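PDB 6E1R: tailspike protein from Acinetobacter phage vB_ApiP_P1, which probably binds and hydrolyses the capsular polysaccharide of its Acinetobacter host during infection, as tailspikes of related phages do. Local coordinates for residues 17-22 and 40-45; 47-52 and 72-77; 77-82 and 109-114; 86-91 and 113-118. All coordinates share one frame; numbering follows the deposited sequence.

Contact 1 of 4, residues 17-22 and 40-45; sequences VVNSKV and YYAGQY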
loop_
_atom_site.group_PDB
_atom_site.type_symbol
_atom_site.label_atom_id
_atom_site.label_comp_id
_atom_site.label_asym_id
_atom_site.label_seq_id
_atom_site.Cartn_x
_atom_site.Cartn_y
_atom_site.Cartn_z
ATOM N N VAL A 17 14.204 21.449 53.169
ATOM C CA VAL A 17 13.146 20.955 52.298
ATOM C C VAL A 17 11.944 21.884 52.407
ATOM O O VAL A 17 11.576 22.318 53.504
ATOM C CB VAL A 17 12.753 19.501 52.639
ATOM C CG1 VAL A 17 13.907 18.556 52.347
ATOM C CG2 VAL A 17 12.339 19.386 54.090
ATOM N N VAL A 18 11.348 22.206 51.261
ATOM C CA VAL A 18 10.134 23.008 51.197
ATOM C C VAL A 18 9.071 22.190 50.473
ATOM O O VAL A 18 9.372 21.270 49.710
ATOM C CB VAL A 18 10.356 24.370 50.505
ATOM C CG1 VAL A 18 11.473 25.135 51.195
ATOM C CG2 VAL A 18 10.680 24.175 49.038
ATOM N N ASN A 19 7.807 22.529 50.729
ATOM C CA ASN A 19 6.692 21.733 50.237
ATOM C C ASN A 19 5.859 22.434 49.170
ATOM O O ASN A 19 4.910 21.831 48.658
ATOM C CB ASN A 19 5.789 21.307 51.403
ATOM C CG ASN A 19 5.133 22.483 52.097
ATOM O OD1 ASN A 19 5.492 23.635 51.866
ATOM N ND2 ASN A 19 4.163 22.194 52.958
ATOM N N SER A 20 6.178 23.678 48.819
ATOM C CA SER A 20 5.377 24.404 47.842
ATOM C C SER A 20 6.223 25.509 47.225
ATOM O O SER A 20 7.297 25.853 47.722
ATOM C CB SER A 20 4.108 24.986 48.473
ATOM O OG SER A 20 4.427 25.951 49.461
ATOM N N LYS A 21 5.706 26.068 46.128
ATOM C CA LYS A 21 6.393 27.164 45.452
ATOM C C LYS A 21 6.310 28.455 46.254
ATOM O O LYS A 21 7.252 29.255 46.239
ATOM C CB LYS A 21 5.809 27.357 44.051
ATOM C CG LYS A 21 6.426 28.490 43.247
ATOM C CD LYS A 21 5.461 29.657 43.103
ATOM C CE LYS A 21 6.035 30.744 42.208
ATOM N NZ LYS A 21 5.050 31.831 41.950
ATOM N N VAL A 22 5.195 28.675 46.957
ATOM C CA VAL A 22 5.054 29.884 47.762
ATOM C C VAL A 22 6.074 29.902 48.890
ATOM O O VAL A 22 6.566 30.970 49.277
ATOM C CB VAL A 22 3.614 29.999 48.301
ATOM C CG1 VAL A 22 3.391 31.357 48.951
ATOM C CG2 VAL A 22 2.609 29.765 47.183
ATOM N N TYR A 40 4.925 21.471 43.610
ATOM C CA TYR A 40 4.779 22.899 43.347
ATOM C C TYR A 40 3.822 23.550 44.337
ATOM O O TYR A 40 4.004 24.718 44.699
ATOM C CB TYR A 40 4.299 23.109 41.909
ATOM C CG TYR A 40 4.506 24.502 41.349
ATOM C CD1 TYR A 40 3.652 25.545 41.681
ATOM C CD2 TYR A 40 5.551 24.765 40.471
ATOM C CE1 TYR A 40 3.838 26.813 41.162
ATOM C CE2 TYR A 40 5.745 26.029 39.948
ATOM C CZ TYR A 40 4.886 27.049 40.296
ATOM O OH TYR A 40 5.076 28.308 39.776
ATOM N N TYR A 41 2.808 22.815 44.787
ATOM C CA TYR A 41 1.852 23.300 45.768
ATOM C C TYR A 41 1.924 22.434 47.019
ATOM O O TYR A 41 2.420 21.304 46.989
ATOM C CB TYR A 41 0.422 23.291 45.207
ATOM C CG TYR A 41 0.211 24.222 44.035
ATOM C CD1 TYR A 41 -0.278 25.507 44.221
ATOM C CD2 TYR A 41 0.499 23.812 42.739
ATOM C CE1 TYR A 41 -0.472 26.360 43.150
ATOM C CE2 TYR A 41 0.308 24.656 41.663
ATOM C CZ TYR A 41 -0.178 25.928 41.875
ATOM O OH TYR A 41 -0.369 26.772 40.804
ATOM N N ALA A 42 1.422 22.980 48.124
ATOM C CA ALA A 42 1.436 22.255 49.386
ATOM C C ALA A 42 0.538 21.027 49.307
ATOM O O ALA A 42 -0.535 21.060 48.697
ATOM C CB ALA A 42 0.986 23.164 50.528
ATOM N N GLY A 43 0.980 19.937 49.931
ATOM C CA GLY A 43 0.235 18.698 49.901
ATOM C C GLY A 43 0.381 17.891 48.631
ATOM O O GLY A 43 -0.201 16.801 48.540
ATOM N N GLN A 44 1.134 18.382 47.652
ATOM C CA GLN A 44 1.341 17.694 46.388
ATOM C C GLN A 44 2.785 17.223 46.279
ATOM O O GLN A 44 3.688 17.782 46.907
ATOM C CB GLN A 44 1.010 18.608 45.203
ATOM C CG GLN A 44 -0.422 19.115 45.180
ATOM C CD GLN A 44 -1.431 18.012 44.930
ATOM O OE1 GLN A 44 -1.108 16.981 44.338
ATOM N NE2 GLN A 44 -2.662 18.224 45.381
ATOM N N TYR A 45 2.991 16.181 45.478
ATOM C CA TYR A 45 4.322 15.658 45.206
ATOM C C TYR A 45 4.774 15.923 43.777
ATOM O O TYR A 45 5.912 15.588 43.429
ATOM C CB TYR A 45 4.373 14.152 45.496
ATOM C CG TYR A 45 3.396 13.326 44.687
ATOM C CD1 TYR A 45 3.747 12.817 43.441
ATOM C CD2 TYR A 45 2.121 13.054 45.167
ATOM C CE1 TYR A 45 2.862 12.061 42.700
ATOM C CE2 TYR A 45 1.227 12.299 44.431
ATOM C CZ TYR A 45 1.603 11.806 43.198
ATOM O OH TYR A 45 0.716 11.055 42.463
#
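Y40 lies beside K21, the first residue of the short helix 21-25, for which S20 is the N-cap. Segment 40-45 is a loop between strands 34-37 and 49-53, and it holds a type II beta turn from Y41 to Q44. The contact joins this turn to the strand-to-helix junction near the N-terminus. Y40 comes first. Its O accepts a hydrogen bond from K21 N at 2.6 Å, with the donor 38° out of the carbonyl plane. Y40 CG is anti to the backbone N (chi1 -162°), and the side chain runs the same way as that of K21. K21 CB sits over one face of the ring, offset toward the rim. This is a CH-pi contact, with K21 CB 3.8 Å from the centroid of the Y40 ring. Farther out, K21 CG comes to 3.6 Å from Y40 CZ. The Y40 hydroxyl has its polar partner elsewhere, at G63 O. Y41 starts with CB pointing away from segment 17-22, and its OH bonds to G85 O. A42 packs against the N-cap residue: A42 N is 3.4 Å from S20 CB. A42 CA also makes a CA-H...O contact with N19 O at 3.6 Å. G43 takes the third position of the turn with a positive phi of 79°. Q44 closes it, its backbone N bonded to Y41 O at 3.3 Å.

Contact 2 of 4, residues 47-52 and 72-77; sequences GGDHFK and KQFSAG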
loop_
_atom_site.group_PDB
_atom_site.type_symbol
_atom_site.label_atom_id
_atom_site.label_comp_id
_atom_site.label_asym_id
_atom_site.label_seq_id
_atom_site.Cartn_x
_atom_site.Cartn_y
_atom_site.Cartn_z
ATOM N N GLY A 47 5.591 18.361 40.327
ATOM C CA GLY A 47 6.268 19.619 40.116
ATOM C C GLY A 47 7.441 19.857 41.038
ATOM O O GLY A 47 8.091 20.906 40.929
ATOM N N GLY A 48 7.735 18.919 41.934
ATOM C CA GLY A 48 8.850 19.093 42.840
ATOM C C GLY A 48 10.181 18.896 42.140
ATOM O O GLY A 48 10.291 18.174 41.148
ATOM N N ASP A 49 11.209 19.542 42.681
ATOM C CA ASP A 49 12.532 19.518 42.073
ATOM C C ASP A 49 13.518 20.143 43.049
ATOM O O ASP A 49 13.130 20.768 44.040
ATOM C CB ASP A 49 12.540 20.261 40.735
ATOM C CG ASP A 49 13.668 19.824 39.830
ATOM O OD1 ASP A 49 14.548 19.066 40.287
ATOM O OD2 ASP A 49 13.666 20.233 38.653
ATOM N N HIS A 50 14.802 19.961 42.756
ATOM C CA HIS A 50 15.861 20.613 43.509
ATOM C C HIS A 50 16.122 21.999 42.937
ATOM O O HIS A 50 15.959 22.238 41.737
ATOM C CB HIS A 50 17.148 19.785 43.473
ATOM C CG HIS A 50 17.058 18.496 44.228
ATOM N ND1 HIS A 50 18.066 17.555 44.220
ATOM C CD2 HIS A 50 16.078 17.991 45.011
ATOM C CE1 HIS A 50 17.710 16.528 44.970
ATOM N NE2 HIS A 50 16.508 16.767 45.462
ATOM N N PHE A 51 16.518 22.919 43.811
ATOM C CA PHE A 51 16.781 24.293 43.413
ATOM C C PHE A 51 18.107 24.752 43.995
ATOM O O PHE A 51 18.403 24.505 45.167
ATOM C CB PHE A 51 15.658 25.237 43.864
ATOM C CG PHE A 51 14.393 25.098 43.067
ATOM C CD1 PHE A 51 13.481 24.097 43.361
ATOM C CD2 PHE A 51 14.119 25.960 42.018
ATOM C CE1 PHE A 51 12.316 23.964 42.627
ATOM C CE2 PHE A 51 12.954 25.832 41.279
ATOM C CZ PHE A 51 12.052 24.832 41.585
ATOM N N LYS A 52 18.900 25.425 43.167
ATOM C CA LYS A 52 20.158 26.023 43.580
ATOM C C LYS A 52 20.013 27.536 43.533
ATOM O O LYS A 52 19.404 28.079 42.608
ATOM C CB LYS A 52 21.309 25.574 42.676
ATOM C CG LYS A 52 22.674 26.095 43.094
ATOM C CD LYS A 52 23.770 25.573 42.179
ATOM C CE LYS A 52 23.973 24.076 42.354
ATOM N NZ LYS A 52 25.025 23.550 41.439
ATOM N N LYS A 72 15.766 26.111 38.898
ATOM C CA LYS A 72 15.356 24.719 38.783
ATOM C C LYS A 72 16.521 23.865 38.299
ATOM O O LYS A 72 17.202 24.215 37.330
ATOM C CB LYS A 72 14.173 24.611 37.819
ATOM C CG LYS A 72 13.457 23.276 37.831
ATOM C CD LYS A 72 12.313 23.274 36.827
ATOM C CE LYS A 72 11.492 21.998 36.918
ATOM N NZ LYS A 72 10.936 21.796 38.284
ATOM N N GLN A 73 16.758 22.748 38.985
ATOM C CA GLN A 73 17.897 21.889 38.684
ATOM C C GLN A 73 17.561 20.737 37.744
ATOM O O GLN A 73 18.484 20.069 37.266
ATOM C CB GLN A 73 18.491 21.326 39.980
ATOM C CG GLN A 73 19.087 22.384 40.897
ATOM C CD GLN A 73 20.232 23.139 40.251
ATOM O OE1 GLN A 73 21.344 22.622 40.133
ATOM N NE2 GLN A 73 19.966 24.370 39.828
ATOM N N PHE A 74 16.279 20.489 37.472
ATOM C CA PHE A 74 15.837 19.419 36.578
ATOM C C PHE A 74 16.440 18.075 36.991
ATOM O O PHE A 74 17.146 17.412 36.230
ATOM C CB PHE A 74 16.169 19.748 35.120
ATOM C CG PHE A 74 15.307 20.827 34.527
ATOM C CD1 PHE A 74 14.080 20.519 33.960
ATOM C CD2 PHE A 74 15.726 22.147 34.526
ATOM C CE1 PHE A 74 13.284 21.507 33.411
ATOM C CE2 PHE A 74 14.934 23.141 33.976
ATOM C CZ PHE A 74 13.712 22.820 33.418
ATOM N N SER A 75 16.143 17.684 38.234
ATOM C CA SER A 75 16.639 16.412 38.747
ATOM C C SER A 75 16.065 15.237 37.966
ATOM O O SER A 75 16.753 14.233 37.744
ATOM C CB SER A 75 16.313 16.282 40.234
ATOM O OG SER A 75 16.988 17.275 40.987
ATOM N N ALA A 76 14.809 15.342 37.540
ATOM C CA ALA A 76 14.203 14.309 36.710
ATOM C C ALA A 76 14.578 14.438 35.240
ATOM O O ALA A 76 14.364 13.490 34.477
ATOM C CB ALA A 76 12.680 14.341 36.855
ATOM N N GLY A 77 15.124 15.580 34.826
ATOM C CA GLY A 77 15.499 15.766 33.440
ATOM C C GLY A 77 14.331 15.966 32.506
ATOM O O GLY A 77 14.484 15.818 31.292
#
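D49 reaches across from strand 49-53 into segment 72-77, the end of strand 70-72 and the loop after it. There it meets the backbone of F74 and S75 and the side chain of K72. D49 CB lies 3.3 Å from K72 NZ. CG is equally near F74 N and S75 N. OD1 accepts three hydrogen bonds. S75 N meets D49 OD1 at 2.9 Å on the syn side, close to the carboxylate plane. S75 OG donates nearly along the C-O axis of OD1. H50 N, in the same strand, comes to D49 OD1 from above the plane at 2.6 Å. D49 OD2 takes a weak bond from F74 N at 2.9 Å. D49 OD2 also forms a salt bridge with K72 NZ at 3.2 Å. Both oxygens are thus held, and the rotation of this buried carboxylate is probably fixed. The K72 chain bends only at its end (chi4 58°), which brings NZ to OD2. Next to this, Q73 N bonds to H50 O at 2.9 Å, and Q73 NE2 packs at 3.4 Å from K52 CB while bonding to V71 O. F51 and K72 form an antiparallel non-hydrogen-bonded pair. At the subunit boundary, K52 NZ bonds to T38 OG1 of the third subunit. Strand 49-53 lies between strands 34-37 and 70-72 in a mixed sheet, with F51 packed on V35 and M37.

Contact 3 of 4, residues 77-82 and 109-114; sequences GVLTVS and RKLVVD
One water is gripped by L79, R109 and K110 at the mouth of the pair of strands. It accepts from L79 N at 2.6 Å and from R109 NE, and donates to K110 O at 2.7 Å. It therefore bridges the two backbones where direct bonding has not yet begun. Farther along, strands 79-80 and 111-113 pair in parallel. V112 N donates to L79 O at 3.0 Å, and V81 N donates to V112 O at 3.1 Å. V112 is thus bonded on both its N and its O. Side chains pack on both faces. On the side of T80 and V112, V78 CG1 meets V112 CG2 at 3.7 Å, the two side chains crossing at about a right angle. On the side of L79 and L111, L111 CD1 lies 3.9 Å from V81 CG1, and both leucines also pack on helix 94-106. V81 CG1 is anti to the carbonyl carbon (chi1 -38°) and touches V113 CG2 as well. At the far end, S82 OG donates to D114 OD2 at 2.7 Å on the syn side, 29° out of the carboxylate plane. R109 turns its guanidinium to F74 in a cation-pi pair. The strands and the helix between them form a beta-alpha-beta unit, and strand 111-113 pairs in parallel with strand 129-133. This is consistent with the N-terminal start of a parallel beta-helix, the fold characteristic of phage tailspikes.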
loop_
_atom_site.group_PDB
_atom_site.type_symbol
_atom_site.label_atom_id
_atom_site.label_comp_id
_atom_site.label_asym_id
_atom_site.label_seq_id
_atom_site.Cartn_x
_atom_site.Cartn_y
_atom_site.Cartn_z
ATOM N N GLY A 77 15.124 15.580 34.826
ATOM C CA GLY A 77 15.499 15.766 33.440
ATOM C C GLY A 77 14.331 15.966 32.506
ATOM O O GLY A 77 14.484 15.818 31.292
ATOM N N VAL A 78 13.162 16.307 33.042
ATOM C CA VAL A 78 11.943 16.442 32.256
ATOM C C VAL A 78 11.169 17.653 32.757
ATOM O O VAL A 78 11.065 17.880 33.966
ATOM C CB VAL A 78 11.089 15.157 32.335
ATOM C CG1 VAL A 78 9.603 15.485 32.363
ATOM C CG2 VAL A 78 11.411 14.242 31.166
ATOM N N LEU A 79 10.635 18.434 31.822
ATOM C CA LEU A 79 9.774 19.564 32.147
ATOM C C LEU A 79 8.326 19.089 32.196
ATOM O O LEU A 79 7.819 18.531 31.218
ATOM C CB LEU A 79 9.942 20.687 31.124
ATOM C CG LEU A 79 9.112 21.948 31.376
ATOM C CD1 LEU A 79 9.322 22.457 32.792
ATOM C CD2 LEU A 79 9.449 23.031 30.363
ATOM N N THR A 80 7.663 19.321 33.324
ATOM C CA THR A 80 6.304 18.854 33.547
ATOM C C THR A 80 5.374 20.049 33.702
ATOM O O THR A 80 5.796 21.130 34.126
ATOM C CB THR A 80 6.200 17.963 34.796
ATOM O OG1 THR A 80 6.541 18.724 35.962
ATOM C CG2 THR A 80 7.145 16.778 34.685
ATOM N N VAL A 81 4.103 19.848 33.344
ATOM C CA VAL A 81 3.122 20.921 33.492
ATOM C C VAL A 81 2.919 21.253 34.967
ATOM O O VAL A 81 2.571 22.389 35.311
ATOM C CB VAL A 81 1.791 20.559 32.797
ATOM C CG1 VAL A 81 2.047 19.814 31.496
ATOM C CG2 VAL A 81 0.884 19.752 33.716
ATOM N N SER A 82 3.135 20.281 35.857
ATOM C CA SER A 82 3.037 20.556 37.286
ATOM C C SER A 82 4.105 21.538 37.736
ATOM O O SER A 82 3.864 22.351 38.634
ATOM C CB SER A 82 3.155 19.258 38.087
ATOM O OG SER A 82 2.085 18.377 37.799
ATOM N N ARG A 109 12.565 22.039 24.465
ATOM C CA ARG A 109 12.552 20.749 25.139
ATOM C C ARG A 109 11.118 20.256 25.245
ATOM O O ARG A 109 10.167 21.040 25.199
ATOM C CB ARG A 109 13.205 20.835 26.524
ATOM C CG ARG A 109 12.480 21.738 27.507
ATOM C CD ARG A 109 13.282 21.899 28.789
ATOM N NE ARG A 109 13.568 20.616 29.424
ATOM C CZ ARG A 109 14.500 20.434 30.355
ATOM N NH1 ARG A 109 15.244 21.455 30.758
ATOM N NH2 ARG A 109 14.691 19.231 30.879
ATOM N N LYS A 110 10.975 18.941 25.382
ATOM C CA LYS A 110 9.654 18.333 25.384
ATOM C C LYS A 110 8.901 18.665 26.667
ATOM O O LYS A 110 9.493 18.912 27.722
ATOM C CB LYS A 110 9.751 16.816 25.214
ATOM C CG LYS A 110 10.286 16.063 26.418
ATOM C CD LYS A 110 10.299 14.568 26.138
ATOM C CE LYS A 110 10.622 13.759 27.380
ATOM N NZ LYS A 110 10.527 12.297 27.110
ATOM N N LEU A 111 7.577 18.673 26.562
ATOM C CA LEU A 111 6.688 18.907 27.688
ATOM C C LEU A 111 5.951 17.618 28.025
ATOM O O LEU A 111 5.537 16.877 27.129
ATOM C CB LEU A 111 5.686 20.020 27.373
ATOM C CG LEU A 111 4.658 20.349 28.456
ATOM C CD1 LEU A 111 5.340 20.847 29.721
ATOM C CD2 LEU A 111 3.654 21.365 27.938
ATOM N N VAL A 112 5.796 17.349 29.317
ATOM C CA VAL A 112 5.170 16.123 29.798
ATOM C C VAL A 112 3.995 16.500 30.686
ATOM O O VAL A 112 4.146 17.296 31.622
ATOM C CB VAL A 112 6.168 15.238 30.565
ATOM C CG1 VAL A 112 5.451 14.060 31.206
ATOM C CG2 VAL A 112 7.272 14.756 29.637
ATOM N N VAL A 113 2.834 15.924 30.402
ATOM C CA VAL A 113 1.635 16.119 31.207
ATOM C C VAL A 113 1.558 14.945 32.174
ATOM O O VAL A 113 1.334 13.802 31.764
ATOM C CB VAL A 113 0.375 16.216 30.337
ATOM C CG1 VAL A 113 -0.814 16.659 31.174
ATOM C CG2 VAL A 113 0.604 17.171 29.179
ATOM N N ASP A 114 1.743 15.225 33.462
ATOM C CA ASP A 114 1.851 14.185 34.475
ATOM C C ASP A 114 0.554 13.936 35.234
ATOM O O ASP A 114 0.479 12.963 35.992
ATOM C CB ASP A 114 2.982 14.524 35.454
ATOM C CG ASP A 114 2.949 15.967 35.907
ATOM O OD1 ASP A 114 2.352 16.801 35.193
ATOM O OD2 ASP A 114 3.536 16.270 36.968
HETATM O O HOH W 1 11.527 18.101 29.377
#

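Contact 4 of 4, residues 86-91 and 113-118; sequences ADPSAS and VDFDLR
F115 stands between P88 and L117, one on each face of its ring. P88 belongs to the type I beta turn D87-A90, in the loop ahead of helix 94-106. F115 precedes strand 117-119, one of the first strands of the parallel beta-helix. The contact thus packs the loop before the helix against the turn between strands 111-113 and 117-119. P88 and F115 cross at about a right angle. P88 CG lies over the centre of the ring, a CH-pi contact at 3.9 Å from CG to the F115 centroid and 12° off the normal. On the opposite face, L117 CD2 sits 3.5 Å above the plane, nearer the rim. A86 comes in at the edge instead, near the ring plane, with CB 3.5 Å from F115 CZ. A86 CB also reaches L117 CD2 at 4.2 Å. H93 adds an edge-to-face pairing with the ring from outside the two segments. F115 CB points toward segment 86-91, and the ring carries on to A86 and P88. The turn itself is closed by A90 N bonding to D87 O at 3.0 Å. Its first residue also holds the third, since S89 OG donates to D87 OD1 from above the carboxylate plane. No direct hydrogen bond joins the two segments. At the far end S91 O rests 3.7 Å from R118 CB. The R118 chain bends at chi3 (73°), which places NE. There a water accepts from R118 NE at 2.8 Å and donates to S91 O.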
loop_
_atom_site.group_PDB
_atom_site.type_symbol
_atom_site.label_atom_id
_atom_site.label_comp_id
_atom_site.label_asym_id
_atom_site.label_seq_id
_atom_site.Cartn_x
_atom_site.Cartn_y
_atom_site.Cartn_z
ATOM N N ALA A 86 0.547 23.978 37.442
ATOM C CA ALA A 86 -0.666 23.173 37.346
ATOM C C ALA A 86 -0.999 22.604 38.718
ATOM O O ALA A 86 -0.251 21.783 39.258
ATOM C CB ALA A 86 -0.486 22.061 36.319
ATOM N N ASP A 87 -2.126 23.034 39.282
ATOM C CA ASP A 87 -2.521 22.610 40.615
ATOM C C ASP A 87 -3.514 21.466 40.495
ATOM O O ASP A 87 -4.624 21.675 39.983
ATOM C CB ASP A 87 -3.137 23.777 41.386
ATOM C CG ASP A 87 -3.358 23.463 42.852
ATOM O OD1 ASP A 87 -2.919 22.388 43.308
ATOM O OD2 ASP A 87 -3.969 24.300 43.550
ATOM N N PRO A 88 -3.169 20.252 40.934
ATOM C CA PRO A 88 -4.123 19.136 40.828
ATOM C C PRO A 88 -5.410 19.352 41.603
ATOM O O PRO A 88 -6.453 18.812 41.214
ATOM C CB PRO A 88 -3.325 17.945 41.378
ATOM C CG PRO A 88 -1.890 18.330 41.190
ATOM C CD PRO A 88 -1.845 19.812 41.404
ATOM N N SER A 89 -5.374 20.122 42.692
ATOM C CA SER A 89 -6.585 20.400 43.452
ATOM C C SER A 89 -7.432 21.502 42.831
ATOM O O SER A 89 -8.612 21.628 43.177
ATOM C CB SER A 89 -6.230 20.773 44.895
ATOM O OG SER A 89 -5.259 21.803 44.933
ATOM N N ALA A 90 -6.866 22.294 41.925
ATOM C CA ALA A 90 -7.601 23.385 41.304
ATOM C C ALA A 90 -8.511 22.869 40.196
ATOM O O ALA A 90 -8.259 21.826 39.586
ATOM C CB ALA A 90 -6.639 24.431 40.740
ATOM N N SER A 91 -9.584 23.618 39.942
ATOM C CA SER A 91 -10.547 23.253 38.913
ATOM C C SER A 91 -10.095 23.632 37.509
ATOM O O SER A 91 -10.682 23.144 36.538
ATOM C CB SER A 91 -11.900 23.908 39.205
ATOM O OG SER A 91 -12.420 23.474 40.448
ATOM N N VAL A 113 2.834 15.924 30.402
ATOM C CA VAL A 113 1.635 16.119 31.207
ATOM C C VAL A 113 1.558 14.945 32.174
ATOM O O VAL A 113 1.334 13.802 31.764
ATOM C CB VAL A 113 0.375 16.216 30.337
ATOM C CG1 VAL A 113 -0.814 16.659 31.174
ATOM C CG2 VAL A 113 0.604 17.171 29.179
ATOM N N ASP A 114 1.743 15.225 33.462
ATOM C CA ASP A 114 1.851 14.185 34.475
ATOM C C ASP A 114 0.554 13.936 35.234
ATOM O O ASP A 114 0.479 12.963 35.992
ATOM C CB ASP A 114 2.982 14.524 35.454
ATOM C CG ASP A 114 2.949 15.967 35.907
ATOM O OD1 ASP A 114 2.352 16.801 35.193
ATOM O OD2 ASP A 114 3.536 16.270 36.968
ATOM N N PHE A 115 -0.459 14.782 35.059
ATOM C CA PHE A 115 -1.787 14.497 35.585
ATOM C C PHE A 115 -2.817 15.130 34.661
ATOM O O PHE A 115 -2.509 16.043 33.890
ATOM C CB PHE A 115 -1.954 14.995 37.029
ATOM C CG PHE A 115 -2.088 16.486 37.155
ATOM C CD1 PHE A 115 -0.965 17.296 37.194
ATOM C CD2 PHE A 115 -3.336 17.077 37.259
ATOM C CE1 PHE A 115 -1.086 18.667 37.319
ATOM C CE2 PHE A 115 -3.464 18.447 37.382
ATOM C CZ PHE A 115 -2.337 19.243 37.415
ATOM N N ASP A 116 -4.049 14.633 34.745
ATOM C CA ASP A 116 -5.093 15.069 33.826
ATOM C C ASP A 116 -5.436 16.531 34.070
ATOM O O ASP A 116 -5.708 16.938 35.204
ATOM C CB ASP A 116 -6.337 14.194 33.974
ATOM C CG ASP A 116 -6.081 12.745 33.595
ATOM O OD1 ASP A 116 -5.136 12.490 32.818
ATOM O OD2 ASP A 116 -6.825 11.863 34.073
ATOM N N LEU A 117 -5.432 17.318 33.000
ATOM C CA LEU A 117 -5.681 18.748 33.081
ATOM C C LEU A 117 -7.117 19.071 32.691
ATOM O O LEU A 117 -7.750 18.356 31.909
ATOM C CB LEU A 117 -4.713 19.514 32.177
ATOM C CG LEU A 117 -3.225 19.316 32.469
ATOM C CD1 LEU A 117 -2.377 20.192 31.563
ATOM C CD2 LEU A 117 -2.925 19.599 33.929
ATOM N N ARG A 118 -7.625 20.168 33.249
ATOM C CA ARG A 118 -8.940 20.698 32.917
ATOM C C ARG A 118 -8.785 22.184 32.637
ATOM O O ARG A 118 -8.272 22.925 33.482
ATOM C CB ARG A 118 -9.930 20.459 34.061
ATOM C CG ARG A 118 -10.097 18.992 34.431
ATOM C CD ARG A 118 -11.121 18.803 35.537
ATOM N NE ARG A 118 -12.487 19.014 35.069
ATOM C CZ ARG A 118 -13.224 18.080 34.478
ATOM N NH1 ARG A 118 -12.725 16.867 34.276
ATOM N NH2 ARG A 118 -14.459 18.358 34.084
HETATM O O HOH W 2 -13.026 21.274 36.622
#

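Overall arrangement
All four contacts lie in the N-terminal part of the chain, on the same side of its centre. Contacts 1 and 2 reach the same mixed sheet and have centres about 13 Å apart. Contacts 3 and 4 begin the parallel beta-helix; they share V113 and D114, and S82 packs on F115. Contact 2 runs into contact 3 through G77, their centres about 11 Å apart, and F74 of one meets R109 of the other. Contact 1 joins both beta-helix contacts: Y40 packs on S82, and Y41 and Q44 on D87 and P88. Contacts 2 and 4 do not touch; their centres are about 19 Å apart. Contacts 2 and 3 also touch the third subunit.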